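Local coordinates for putative Fe-S biosynthesis protein (Lactobacillus salivarius, PDB 2P2E), which is of unknown function but probably takes part in the biosynthesis of iron-sulphur clusters, at residues M89-N94 against L100-D105. Numbering follows the deposited sequence.
Sequences MKISLN and LRLTGD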
loop_
_atom_site.group_PDB
_atom_site.type_symbol
_atom_site.label_atom_id
_atom_site.label_comp_id
_atom_site.label_asym_id
_atom_site.label_seq_id
_atom_site.Cartn_x
_atom_site.Cartn_y
_atom_site.Cartn_z
HETATM N N MSE A 89 3.922 -7.313 8.917
HETATM C CA MSE A 89 4.312 -5.925 8.842
HETATM C C MSE A 89 3.383 -5.001 9.579
HETATM O O MSE A 89 2.331 -5.404 10.051
HETATM C CB MSE A 89 4.393 -5.498 7.398
HETATM C CG MSE A 89 5.383 -6.291 6.612
HETATM SE SE MSE A 89 5.224 -5.852 4.750
HETATM C CE MSE A 89 3.732 -6.993 4.300
ATOM N N LYS A 90 3.770 -3.740 9.643
ATOM C CA LYS A 90 2.978 -2.761 10.348
ATOM C C LYS A 90 2.987 -1.404 9.677
ATOM O O LYS A 90 4.002 -0.959 9.150
ATOM C CB LYS A 90 3.511 -2.632 11.770
ATOM C CG LYS A 90 2.735 -1.717 12.693
ATOM C CD LYS A 90 3.335 -1.813 14.091
ATOM C CE LYS A 90 2.508 -1.088 15.133
ATOM N NZ LYS A 90 3.063 -1.260 16.522
ATOM N N ILE A 91 1.829 -0.761 9.698
ATOM C CA ILE A 91 1.660 0.568 9.150
ATOM C C ILE A 91 1.269 1.438 10.328
ATOM O O ILE A 91 0.266 1.191 10.986
ATOM C CB ILE A 91 0.551 0.596 8.100
ATOM C CG1 ILE A 91 0.973 -0.265 6.907
ATOM C CG2 ILE A 91 0.248 2.036 7.687
ATOM C CD1 ILE A 91 -0.062 -0.363 5.820
ATOM N N SER A 92 2.087 2.437 10.617
ATOM C CA SER A 92 1.803 3.327 11.726
ATOM C C SER A 92 1.878 4.750 11.221
ATOM O O SER A 92 2.142 4.976 10.038
ATOM C CB SER A 92 2.811 3.123 12.853
ATOM O OG SER A 92 4.099 3.552 12.457
ATOM N N LEU A 93 1.640 5.706 12.116
ATOM C CA LEU A 93 1.683 7.117 11.748
ATOM C C LEU A 93 2.883 7.817 12.381
ATOM O O LEU A 93 3.099 7.738 13.592
ATOM C CB LEU A 93 0.395 7.815 12.172
ATOM C CG LEU A 93 0.409 9.327 11.969
ATOM C CD1 LEU A 93 0.575 9.676 10.479
ATOM C CD2 LEU A 93 -0.881 9.898 12.514
ATOM N N ASN A 94 3.668 8.490 11.546
ATOM C CA ASN A 94 4.842 9.203 12.018
ATOM C C ASN A 94 4.461 10.300 12.992
ATOM O O ASN A 94 3.461 11.014 12.805
ATOM C CB ASN A 94 5.609 9.817 10.845
ATOM C CG ASN A 94 6.154 8.771 9.905
ATOM O OD1 ASN A 94 6.846 7.849 10.324
ATOM N ND2 ASN A 94 5.846 8.907 8.628
ATOM N N LEU A 100 2.788 8.068 6.771
ATOM C CA LEU A 100 2.695 6.758 7.377
ATOM C C LEU A 100 4.060 6.100 7.365
ATOM O O LEU A 100 4.979 6.557 6.687
ATOM C CB LEU A 100 1.705 5.883 6.622
ATOM C CG LEU A 100 0.238 6.288 6.720
ATOM C CD1 LEU A 100 -0.604 5.334 5.904
ATOM C CD2 LEU A 100 -0.208 6.270 8.158
ATOM N N ARG A 101 4.181 5.017 8.120
ATOM C CA ARG A 101 5.427 4.282 8.206
ATOM C C ARG A 101 5.146 2.803 7.974
ATOM O O ARG A 101 4.141 2.283 8.431
ATOM C CB ARG A 101 6.040 4.479 9.589
ATOM C CG ARG A 101 7.386 3.838 9.749
ATOM C CD ARG A 101 7.725 3.671 11.217
ATOM N NE ARG A 101 7.639 4.934 11.936
ATOM C CZ ARG A 101 8.431 5.982 11.707
ATOM N NH1 ARG A 101 9.382 5.913 10.771
ATOM N NH2 ARG A 101 8.265 7.106 12.408
ATOM N N LEU A 102 6.034 2.132 7.257
ATOM C CA LEU A 102 5.873 0.716 6.996
ATOM C C LEU A 102 7.049 -0.048 7.583
ATOM O O LEU A 102 8.177 0.089 7.112
ATOM C CB LEU A 102 5.806 0.450 5.494
ATOM C CG LEU A 102 5.737 -1.047 5.154
ATOM C CD1 LEU A 102 4.386 -1.583 5.548
ATOM C CD2 LEU A 102 5.991 -1.286 3.674
ATOM N N THR A 103 6.794 -0.851 8.610
ATOM C CA THR A 103 7.860 -1.629 9.223
ATOM C C THR A 103 7.539 -3.120 9.229
ATOM O O THR A 103 6.381 -3.507 9.156
ATOM C CB THR A 103 8.134 -1.177 10.681
ATOM O OG1 THR A 103 6.941 -1.308 11.460
ATOM C CG2 THR A 103 8.620 0.273 10.711
ATOM N N GLY A 104 8.577 -3.951 9.303
ATOM C CA GLY A 104 8.381 -5.390 9.330
ATOM C C GLY A 104 9.016 -6.015 10.563
ATOM O O GLY A 104 10.012 -5.507 11.081
ATOM N N ASP A 105 8.449 -7.118 11.043
ATOM C CA ASP A 105 8.978 -7.792 12.233
ATOM C C ASP A 105 10.415 -8.284 12.142
ATOM O O ASP A 105 11.093 -8.428 13.163
ATOM C CB ASP A 105 8.129 -9.004 12.596
ATOM C CG ASP A 105 6.815 -8.630 13.195
ATOM O OD1 ASP A 105 6.557 -7.416 13.376
ATOM O OD2 ASP A 105 6.042 -9.565 13.488
HETATM O O HOH W 1 4.777 0.947 11.140
#
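S92 sets its hydroxyl between the backbone N and the carbonyl carbon (chi1 68°), against R101, whose CG is anti to the backbone N, so that CB and CD lie alongside S92 OG, CB at 3.6 Å; a bend at chi3 then returns the guanidinium toward N94. A water lies 3.0 Å from S92 OG, also meets T103 OG1 and donates to R101 O, tying the two strands together on the face that also carries K90. Beneath it, antiparallel pairing is regular: K90 and T103 form one hydrogen-bonded pair, with K90 N to T103 O at 2.7 Å, and S92 and R101 the next, R101 N reaching S92 O at 2.8 Å. N94 CG lies above one guanidinium face of R101, offset toward the rim, but the model is too tight here for the detail to be relied on; N94 ND2 bonds weakly to L100 O (3.2 Å). The guanidinium's salt bridge goes through NH1 to E109, so an alanine at R101 would probably leave that carboxylate without this charged mate and remove the CD contact alongside S92 OG. On the other face, I91 is flanked by leucine methyls, CG2 meeting L100 CD1 at 3.8 Å and CG1 meeting L102 CD1 at 3.9 Å. This hairpin of strands 88-93 and 100-104 lies between strand 4-7, which pairs with M89 and I91, and strand 108-118 beside L100, with helix 9-19 packed on I91, L93 and L100.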